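Local coordinates for protein L-asparaginase I (Vibrio cholerae, PDB 2OCD) that probably catalyses the hydrolysis of L-asparagine to L-aspartate and ammonium, working as a cytoplasmic homotetramer of the asparaginase 1 family, at residues T91-S102 against R157-H165; W68-Y79 against E202-P210. All coordinates share one frame; numbering follows the deposited sequence.

The two contacts differ in burial and chemistry. Interaction 1 is buried close to the centre of the chain: helix 94-104 and the residues just before it meet the 157-165 turn and strand through small residues, serine and asparagine hydrogen bonds and a lysine-aspartate salt bridge beside the predicted active site. Interaction 2, about 17 Å away centre to centre, is partly buried; helix 65-78 and the residue after it lie along the extended 202-210 segment through an aromatic stack, aliphatic contacts and one glutamine-backbone bond. The helices touch, Ala100 and Leu101 of interaction 1 packing against Trp68 and Ala72 of interaction 2. Along the chain, interaction 1 is nested within the loop closed by interaction 2.

Interaction 1: residues T91-S102 against R157-H165; sequences TDTMAYTASALS and RGNRSRKSH. With ACT (acetate ion), chain G.
With CG anti to the backbone N (chi1 -165°) and the chain extended beyond it, Lys163 reaches from its strand to the residues just before the helix, where NZ meets Asp92 and Thr91. The carboxylate of Asp92, its CG turned beside its own backbone N (chi1 -73°), offers OD2 to Lys163 NZ in a salt bridge of 2.8 Å. A longer hydrogen bond, 3.3 Å, runs from Lys163 NZ to Thr91 OG1, the side chains crossing at about a right angle. Such a Thr-Lys-Asp cluster is characteristic of the asparaginase active site, in keeping with the predicted catalytic role of Thr91 and substrate binding by Asp92. An acetate ion, probably from the crystallisation liquor, lies beside the pair and accepts a weak bond from Asp92 N. Asn247 of a second subunit binds the other carboxylate oxygen, OD1, consistent with a site completed by that subunit, as in related asparaginases. Farther along the helix, small residues permit close approach: Ala95 CB rests 3.6 Å from Ser161 O, and Ala98 CB lies 3.9 Å from Gly158 CA. Ser99 OG donates to Ala95 O, which also receives Ser99 N from the opposite face of its plane. At the far end Asn159 ND2 gives Ser102 OG a bent 3.0 Å bond (140° at the hydrogen), and Ser102 OG donates to Ser99 O, in the carbonyl plane on a lone pair.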
loop_
_atom_site.group_PDB
_atom_site.type_symbol
_atom_site.label_atom_id
_atom_site.label_comp_id
_atom_site.label_asym_id
_atom_site.label_seq_id
_atom_site.Cartn_x
_atom_site.Cartn_y
_atom_site.Cartn_z
ATOM N N THR B 91 10.135 -22.260 8.235
ATOM C CA THR B 91 10.371 -20.868 7.882
ATOM C C THR B 91 11.554 -20.213 8.616
ATOM O O THR B 91 12.149 -19.266 8.093
ATOM C CB THR B 91 9.096 -19.951 8.079
ATOM O OG1 THR B 91 8.688 -20.022 9.441
ATOM C CG2 THR B 91 7.938 -20.355 7.162
ATOM N N ASP B 92 11.897 -20.639 9.820
ATOM C CA ASP B 92 12.898 -19.832 10.547
ATOM C C ASP B 92 14.184 -19.584 9.737
ATOM O O ASP B 92 14.748 -18.495 9.804
ATOM C CB ASP B 92 13.236 -20.445 11.909
ATOM C CG ASP B 92 12.105 -20.276 12.924
ATOM O OD1 ASP B 92 12.138 -20.967 13.976
ATOM O OD2 ASP B 92 11.181 -19.467 12.679
ATOM N N THR B 93 14.656 -20.582 8.999
ATOM C CA THR B 93 15.904 -20.437 8.291
ATOM C C THR B 93 15.758 -20.782 6.814
ATOM O O THR B 93 16.720 -21.010 6.107
ATOM C CB THR B 93 17.019 -21.279 8.904
ATOM O OG1 THR B 93 16.704 -22.648 8.723
ATOM C CG2 THR B 93 17.218 -20.965 10.391
HETATM N N MSE B 94 14.533 -20.731 6.343
HETATM C CA MSE B 94 14.234 -21.000 4.986
HETATM C C MSE B 94 15.050 -20.121 4.069
HETATM O O MSE B 94 15.432 -20.582 3.008
HETATM C CB MSE B 94 12.770 -20.765 4.750
HETATM C CG MSE B 94 12.359 -21.019 3.371
HETATM SE SE MSE B 94 10.410 -21.046 3.313
HETATM C CE MSE B 94 10.046 -19.363 2.497
ATOM N N ALA B 95 15.303 -18.865 4.455
ATOM C CA ALA B 95 16.068 -17.924 3.597
ATOM C C ALA B 95 17.533 -18.258 3.557
ATOM O O ALA B 95 18.185 -18.057 2.526
ATOM C CB ALA B 95 15.881 -16.473 3.999
ATOM N N TYR B 96 18.069 -18.766 4.659
ATOM C CA TYR B 96 19.470 -19.178 4.656
ATOM C C TYR B 96 19.610 -20.413 3.804
ATOM O O TYR B 96 20.566 -20.552 3.048
ATOM C CB TYR B 96 19.984 -19.468 6.040
ATOM C CG TYR B 96 20.142 -18.262 6.937
ATOM C CD1 TYR B 96 19.106 -17.851 7.749
ATOM C CD2 TYR B 96 21.349 -17.595 7.038
ATOM C CE1 TYR B 96 19.233 -16.742 8.600
ATOM C CE2 TYR B 96 21.495 -16.512 7.890
ATOM C CZ TYR B 96 20.429 -16.084 8.657
ATOM O OH TYR B 96 20.552 -15.015 9.515
ATOM N N THR B 97 18.677 -21.339 3.909
ATOM C CA THR B 97 18.791 -22.486 3.066
ATOM C C THR B 97 18.747 -22.093 1.572
ATOM O O THR B 97 19.563 -22.545 0.771
ATOM C CB THR B 97 17.741 -23.503 3.432
ATOM O OG1 THR B 97 18.130 -24.075 4.690
ATOM C CG2 THR B 97 17.664 -24.601 2.374
ATOM N N ALA B 98 17.798 -21.251 1.198
ATOM C CA ALA B 98 17.506 -21.020 -0.230
ATOM C C ALA B 98 18.723 -20.342 -0.832
ATOM O O ALA B 98 19.118 -20.598 -1.975
ATOM C CB ALA B 98 16.289 -20.156 -0.387
ATOM N N SER B 99 19.329 -19.497 -0.013
ATOM C CA SER B 99 20.529 -18.821 -0.353
ATOM C C SER B 99 21.712 -19.752 -0.590
ATOM O O SER B 99 22.394 -19.673 -1.637
ATOM C CB SER B 99 20.859 -17.844 0.758
ATOM O OG SER B 99 19.982 -16.723 0.695
ATOM N N ALA B 100 22.007 -20.550 0.427
ATOM C CA ALA B 100 23.067 -21.569 0.374
ATOM C C ALA B 100 23.018 -22.352 -0.925
ATOM O O ALA B 100 24.037 -22.456 -1.631
ATOM C CB ALA B 100 22.936 -22.533 1.549
ATOM N N LEU B 101 21.827 -22.900 -1.220
ATOM C CA LEU B 101 21.629 -23.735 -2.384
ATOM C C LEU B 101 21.844 -22.975 -3.686
ATOM O O LEU B 101 22.233 -23.605 -4.686
ATOM C CB LEU B 101 20.230 -24.365 -2.406
ATOM C CG LEU B 101 19.931 -25.326 -1.226
ATOM C CD1 LEU B 101 18.453 -25.680 -1.135
ATOM C CD2 LEU B 101 20.833 -26.614 -1.275
ATOM N N SER B 102 21.550 -21.663 -3.716
ATOM C CA SER B 102 21.736 -20.902 -4.939
ATOM C C SER B 102 23.199 -20.973 -5.350
ATOM O O SER B 102 23.481 -21.205 -6.531
ATOM C CB SER B 102 21.272 -19.464 -4.831
ATOM O OG SER B 102 22.187 -18.662 -4.133
ATOM N N ARG B 157 13.593 -14.462 -5.748
ATOM C CA ARG B 157 14.926 -15.068 -5.887
ATOM C C ARG B 157 15.387 -15.547 -4.514
ATOM O O ARG B 157 15.336 -14.800 -3.566
ATOM C CB ARG B 157 15.920 -14.088 -6.498
ATOM C CG ARG B 157 17.300 -14.676 -6.697
ATOM C CD ARG B 157 18.186 -13.848 -7.668
ATOM N NE ARG B 157 17.695 -13.964 -9.031
ATOM C CZ ARG B 157 17.788 -13.037 -9.970
ATOM N NH1 ARG B 157 18.376 -11.895 -9.737
ATOM N NH2 ARG B 157 17.271 -13.268 -11.159
ATOM N N GLY B 158 15.801 -16.803 -4.414
ATOM C CA GLY B 158 16.165 -17.410 -3.152
ATOM C C GLY B 158 17.178 -16.622 -2.395
ATOM O O GLY B 158 16.980 -16.277 -1.225
ATOM N N ASN B 159 18.268 -16.268 -3.069
ATOM C CA ASN B 159 19.330 -15.485 -2.429
ATOM C C ASN B 159 19.065 -13.984 -2.361
ATOM O O ASN B 159 19.922 -13.240 -1.886
ATOM C CB ASN B 159 20.670 -15.778 -3.082
ATOM C CG ASN B 159 20.738 -15.334 -4.524
ATOM O OD1 ASN B 159 19.986 -14.480 -4.962
ATOM N ND2 ASN B 159 21.661 -15.932 -5.271
ATOM N N ARG B 160 17.885 -13.521 -2.777
ATOM C CA ARG B 160 17.480 -12.128 -2.471
ATOM C C ARG B 160 16.477 -11.993 -1.295
ATOM O O ARG B 160 15.998 -10.869 -0.994
ATOM C CB ARG B 160 16.867 -11.457 -3.675
ATOM C CG ARG B 160 17.782 -11.417 -4.834
ATOM C CD ARG B 160 18.839 -10.392 -4.609
ATOM N NE ARG B 160 19.239 -9.773 -5.865
ATOM C CZ ARG B 160 19.738 -8.554 -5.949
ATOM N NH1 ARG B 160 19.908 -7.829 -4.841
ATOM N NH2 ARG B 160 20.066 -8.070 -7.140
ATOM N N SER B 161 16.234 -13.104 -0.595
ATOM C CA SER B 161 15.119 -13.176 0.325
ATOM C C SER B 161 15.485 -13.074 1.767
ATOM O O SER B 161 16.563 -13.431 2.163
ATOM C CB SER B 161 14.329 -14.481 0.082
ATOM O OG SER B 161 13.537 -14.317 -1.101
ATOM N N ARG B 162 14.560 -12.572 2.553
ATOM C CA ARG B 162 14.645 -12.777 3.967
ATOM C C ARG B 162 13.316 -12.708 4.677
ATOM O O ARG B 162 12.363 -12.155 4.170
ATOM C CB ARG B 162 15.659 -11.851 4.607
ATOM C CG ARG B 162 15.634 -10.396 4.155
ATOM C CD ARG B 162 17.059 -9.824 4.050
ATOM N NE ARG B 162 17.438 -8.942 5.159
ATOM C CZ ARG B 162 17.699 -9.301 6.423
ATOM N NH1 ARG B 162 17.618 -10.571 6.856
ATOM N NH2 ARG B 162 18.039 -8.347 7.283
ATOM N N LYS B 163 13.297 -13.320 5.859
ATOM C CA LYS B 163 12.143 -13.320 6.730
ATOM C C LYS B 163 12.047 -11.985 7.434
ATOM O O LYS B 163 12.763 -11.695 8.383
ATOM C CB LYS B 163 12.188 -14.458 7.747
ATOM C CG LYS B 163 10.828 -14.712 8.447
ATOM C CD LYS B 163 10.767 -16.130 9.008
ATOM C CE LYS B 163 9.786 -16.311 10.152
ATOM N NZ LYS B 163 10.153 -17.525 10.985
ATOM N N SER B 164 11.113 -11.196 6.944
ATOM C CA SER B 164 10.948 -9.817 7.343
ATOM C C SER B 164 9.995 -9.728 8.525
ATOM O O SER B 164 10.109 -8.796 9.346
ATOM C CB SER B 164 10.372 -9.041 6.158
ATOM O OG SER B 164 9.210 -9.683 5.658
ATOM N N HIS B 165 9.070 -10.690 8.614
ATOM C CA HIS B 165 8.039 -10.635 9.648
ATOM C C HIS B 165 7.836 -12.014 10.284
ATOM O O HIS B 165 7.846 -13.034 9.586
ATOM C CB HIS B 165 6.730 -10.091 9.057
ATOM C CG HIS B 165 5.762 -9.554 10.074
ATOM N ND1 HIS B 165 5.070 -8.378 9.883
ATOM C CD2 HIS B 165 5.336 -10.049 11.265
ATOM C CE1 HIS B 165 4.266 -8.168 10.913
ATOM N NE2 HIS B 165 4.412 -9.166 11.768
HETATM C C ACT G . 10.068 -23.895 12.201
HETATM O O ACT G . 9.270 -24.785 11.773
HETATM O OXT ACT G . 10.117 -22.827 11.548
HETATM C CH3 ACT G . 10.928 -24.059 13.433
HETATM O O HOH W 1 18.649 -13.554 0.776
#

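Interaction 2: residues W68-Y79 against E202-P210; sequences WQLIADDIAANY and EFKVNPITP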
loop_
_atom_site.group_PDB
_atom_site.type_symbol
_atom_site.label_atom_id
_atom_site.label_comp_id
_atom_site.label_asym_id
_atom_site.label_seq_id
_atom_site.Cartn_x
_atom_site.Cartn_y
_atom_site.Cartn_z
ATOM N N TRP B 68 22.429 -28.550 4.607
ATOM C CA TRP B 68 22.355 -27.995 3.295
ATOM C C TRP B 68 22.894 -29.013 2.251
ATOM O O TRP B 68 22.299 -29.210 1.192
ATOM C CB TRP B 68 23.222 -26.750 3.249
ATOM C CG TRP B 68 22.748 -25.587 4.083
ATOM C CD1 TRP B 68 21.526 -25.444 4.647
ATOM C CD2 TRP B 68 23.465 -24.386 4.369
ATOM N NE1 TRP B 68 21.431 -24.232 5.286
ATOM C CE2 TRP B 68 22.617 -23.565 5.153
ATOM C CE3 TRP B 68 24.752 -23.923 4.067
ATOM C CZ2 TRP B 68 23.010 -22.293 5.640
ATOM C CZ3 TRP B 68 25.144 -22.640 4.560
ATOM C CH2 TRP B 68 24.266 -21.856 5.319
ATOM N N GLN B 69 24.037 -29.642 2.562
ATOM C CA GLN B 69 24.687 -30.617 1.693
ATOM C C GLN B 69 23.744 -31.763 1.413
ATOM O O GLN B 69 23.601 -32.165 0.243
ATOM C CB GLN B 69 25.952 -31.169 2.377
ATOM C CG GLN B 69 26.934 -31.914 1.489
ATOM C CD GLN B 69 27.511 -31.028 0.373
ATOM O OE1 GLN B 69 27.992 -29.897 0.613
ATOM N NE2 GLN B 69 27.436 -31.523 -0.842
ATOM N N LEU B 70 23.121 -32.289 2.487
ATOM C CA LEU B 70 22.085 -33.342 2.417
ATOM C C LEU B 70 21.004 -32.944 1.415
ATOM O O LEU B 70 20.732 -33.714 0.479
ATOM C CB LEU B 70 21.445 -33.595 3.789
ATOM C CG LEU B 70 22.394 -34.003 4.953
ATOM C CD1 LEU B 70 21.709 -34.499 6.309
ATOM C CD2 LEU B 70 23.462 -35.027 4.445
ATOM N N ILE B 71 20.433 -31.730 1.553
ATOM C CA ILE B 71 19.402 -31.291 0.627
ATOM C C ILE B 71 19.959 -31.216 -0.844
ATOM O O ILE B 71 19.372 -31.761 -1.803
ATOM C CB ILE B 71 18.786 -29.951 1.072
ATOM C CG1 ILE B 71 18.247 -30.027 2.521
ATOM C CG2 ILE B 71 17.655 -29.568 0.169
ATOM C CD1 ILE B 71 17.863 -28.650 3.098
ATOM N N ALA B 72 21.097 -30.539 -1.007
ATOM C CA ALA B 72 21.778 -30.467 -2.305
ATOM C C ALA B 72 22.022 -31.873 -2.853
ATOM O O ALA B 72 21.730 -32.174 -3.987
ATOM C CB ALA B 72 23.096 -29.705 -2.171
ATOM N N ASP B 73 22.553 -32.761 -2.033
ATOM C CA ASP B 73 22.853 -34.109 -2.515
ATOM C C ASP B 73 21.620 -34.867 -2.931
ATOM O O ASP B 73 21.684 -35.690 -3.810
ATOM C CB ASP B 73 23.577 -34.894 -1.454
ATOM C CG ASP B 73 24.963 -34.365 -1.187
ATOM O OD1 ASP B 73 25.539 -33.654 -2.059
ATOM O OD2 ASP B 73 25.469 -34.688 -0.083
ATOM N N ASP B 74 20.508 -34.588 -2.272
ATOM C CA ASP B 74 19.265 -35.268 -2.539
ATOM C C ASP B 74 18.779 -34.777 -3.903
ATOM O O ASP B 74 18.536 -35.556 -4.835
ATOM C CB ASP B 74 18.302 -34.939 -1.410
ATOM C CG ASP B 74 16.941 -35.500 -1.624
ATOM O OD1 ASP B 74 15.914 -34.956 -1.143
ATOM O OD2 ASP B 74 16.883 -36.496 -2.305
ATOM N N ILE B 75 18.725 -33.470 -4.063
ATOM C CA ILE B 75 18.414 -32.908 -5.373
ATOM C C ILE B 75 19.254 -33.515 -6.539
ATOM O O ILE B 75 18.668 -33.987 -7.563
ATOM C CB ILE B 75 18.503 -31.354 -5.333
ATOM C CG1 ILE B 75 17.428 -30.831 -4.396
ATOM C CG2 ILE B 75 18.284 -30.731 -6.753
ATOM C CD1 ILE B 75 16.060 -31.294 -4.819
ATOM N N ALA B 76 20.582 -33.489 -6.385
ATOM C CA ALA B 76 21.529 -34.043 -7.370
ATOM C C ALA B 76 21.168 -35.473 -7.771
ATOM O O ALA B 76 21.151 -35.820 -8.962
ATOM C CB ALA B 76 22.957 -34.043 -6.806
ATOM N N ALA B 77 20.879 -36.294 -6.761
ATOM C CA ALA B 77 20.555 -37.676 -6.986
ATOM C C ALA B 77 19.282 -37.736 -7.794
ATOM O O ALA B 77 19.121 -38.649 -8.581
ATOM C CB ALA B 77 20.378 -38.396 -5.702
ATOM N N ASN B 78 18.380 -36.786 -7.619
ATOM C CA ASN B 78 17.109 -36.872 -8.308
ATOM C C ASN B 78 17.058 -35.972 -9.534
ATOM O O ASN B 78 16.032 -35.913 -10.267
ATOM C CB ASN B 78 15.974 -36.561 -7.337
ATOM C CG ASN B 78 15.724 -37.691 -6.387
ATOM O OD1 ASN B 78 16.030 -37.610 -5.185
ATOM N ND2 ASN B 78 15.202 -38.784 -6.918
ATOM N N TYR B 79 18.169 -35.293 -9.771
ATOM C CA TYR B 79 18.201 -34.247 -10.785
ATOM C C TYR B 79 17.682 -34.660 -12.154
ATOM O O TYR B 79 16.974 -33.895 -12.803
ATOM C CB TYR B 79 19.599 -33.677 -10.940
ATOM C CG TYR B 79 19.595 -32.459 -11.793
ATOM C CD1 TYR B 79 19.163 -31.235 -11.287
ATOM C CD2 TYR B 79 19.977 -32.518 -13.137
ATOM C CE1 TYR B 79 19.149 -30.097 -12.070
ATOM C CE2 TYR B 79 19.953 -31.378 -13.932
ATOM C CZ TYR B 79 19.551 -30.167 -13.383
ATOM O OH TYR B 79 19.548 -29.030 -14.148
ATOM N N GLU B 202 27.246 -28.248 -17.742
ATOM C CA GLU B 202 26.508 -29.341 -17.113
ATOM C C GLU B 202 26.169 -29.011 -15.667
ATOM O O GLU B 202 26.957 -28.367 -14.973
ATOM C CB GLU B 202 27.300 -30.644 -17.220
ATOM C CG GLU B 202 26.941 -31.435 -18.484
ATOM C CD GLU B 202 27.994 -32.461 -18.871
ATOM O OE1 GLU B 202 28.002 -32.892 -20.060
ATOM O OE2 GLU B 202 28.818 -32.833 -17.991
ATOM N N PHE B 203 24.992 -29.440 -15.217
ATOM C CA PHE B 203 24.596 -29.215 -13.836
ATOM C C PHE B 203 25.554 -29.928 -12.929
ATOM O O PHE B 203 25.911 -31.074 -13.184
ATOM C CB PHE B 203 23.184 -29.722 -13.552
ATOM C CG PHE B 203 22.838 -29.822 -12.056
ATOM C CD1 PHE B 203 22.475 -28.709 -11.331
ATOM C CD2 PHE B 203 22.872 -31.054 -11.390
ATOM C CE1 PHE B 203 22.137 -28.819 -9.989
ATOM C CE2 PHE B 203 22.548 -31.153 -10.023
ATOM C CZ PHE B 203 22.183 -30.038 -9.338
ATOM N N LYS B 204 25.943 -29.252 -11.854
ATOM C CA LYS B 204 26.752 -29.863 -10.827
ATOM C C LYS B 204 26.452 -29.265 -9.438
ATOM O O LYS B 204 26.113 -28.096 -9.338
ATOM C CB LYS B 204 28.194 -29.623 -11.183
ATOM C CG LYS B 204 29.152 -30.400 -10.344
ATOM C CD LYS B 204 30.213 -29.476 -9.711
ATOM C CE LYS B 204 31.158 -28.841 -10.744
ATOM N NZ LYS B 204 32.233 -28.021 -10.073
ATOM N N VAL B 205 26.605 -30.069 -8.390
ATOM C CA VAL B 205 26.572 -29.596 -7.013
ATOM C C VAL B 205 27.956 -29.462 -6.377
ATOM O O VAL B 205 28.698 -30.432 -6.279
ATOM C CB VAL B 205 25.760 -30.529 -6.113
ATOM C CG1 VAL B 205 25.858 -30.047 -4.634
ATOM C CG2 VAL B 205 24.308 -30.614 -6.622
ATOM N N ASN B 206 28.264 -28.252 -5.895
ATOM C CA ASN B 206 29.556 -27.929 -5.277
ATOM C C ASN B 206 29.442 -28.026 -3.741
ATOM O O ASN B 206 28.494 -27.535 -3.177
ATOM C CB ASN B 206 29.996 -26.499 -5.676
ATOM C CG ASN B 206 30.460 -26.365 -7.183
ATOM O OD1 ASN B 206 31.123 -27.252 -7.780
ATOM N ND2 ASN B 206 30.138 -25.205 -7.768
ATOM N N PRO B 207 30.444 -28.579 -3.056
ATOM C CA PRO B 207 30.346 -28.826 -1.615
ATOM C C PRO B 207 30.364 -27.584 -0.754
ATOM O O PRO B 207 30.849 -26.521 -1.176
ATOM C CB PRO B 207 31.604 -29.613 -1.299
ATOM C CG PRO B 207 32.579 -29.111 -2.261
ATOM C CD PRO B 207 31.789 -28.894 -3.560
ATOM N N ILE B 208 29.849 -27.750 0.464
ATOM C CA ILE B 208 29.785 -26.690 1.460
ATOM C C ILE B 208 29.965 -27.311 2.842
ATOM O O ILE B 208 29.428 -28.404 3.116
ATOM C CB ILE B 208 28.447 -25.995 1.357
ATOM C CG1 ILE B 208 28.465 -24.598 1.978
ATOM C CG2 ILE B 208 27.371 -26.917 1.908
ATOM C CD1 ILE B 208 27.526 -23.537 1.143
ATOM N N THR B 209 30.774 -26.627 3.661
ATOM C CA THR B 209 31.095 -26.999 5.036
ATOM C C THR B 209 31.122 -25.719 5.905
ATOM O O THR B 209 31.387 -24.634 5.366
ATOM C CB THR B 209 32.510 -27.566 5.153
ATOM O OG1 THR B 209 33.413 -26.529 4.801
ATOM C CG2 THR B 209 32.759 -28.781 4.256
ATOM N N PRO B 210 30.927 -25.860 7.253
ATOM C CA PRO B 210 30.809 -24.739 8.176
ATOM C C PRO B 210 32.050 -23.910 8.205
ATOM O O PRO B 210 33.129 -24.449 8.117
ATOM C CB PRO B 210 30.645 -25.414 9.545
ATOM C CG PRO B 210 30.164 -26.800 9.252
ATOM C CD PRO B 210 30.847 -27.149 7.974
#
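Tyr79 and Phe203 lay their rings face to face, centroids 3.8 Å apart and planes within 3° of parallel. Tyr79 CE1 sits over the middle of the Phe203 ring, and Phe203 CD2 over that of Tyr79; in both residues CG stands opposite the backbone N (chi1 -170° and 166°), carrying each ring across to the other. Ala76 CA comes to the edge of the Phe203 ring. Back along the helix from the stack, Val205 of the facing strand straddles two alanines, with CG1 3.7 Å from Ala72 CB and CG2 equally near Ala76 CB. Ile208 CD1 approaches Trp68 CE3 at 4.0 Å. The polar edge belongs to Gln69, whose chain bends at chi2 so that OE1 accepts from Ile208 N at 2.8 Å. Its NE2 donates to Asp73 OD1 at 3.1 Å, on the syn side but well out of the carboxylate plane, gripping both ends of the amide and fixing its rotation. Tyr79 OH bonds to Gly109 N. Helix 65-78 links parallel strands 48-58 and 84-88 of the large sheet in a beta-alpha-beta crossover. Strand 204-205 pairs antiparallel with 105-106, while Trp68 lies against helix 94-104 and Ile208 reaches helix 303-315.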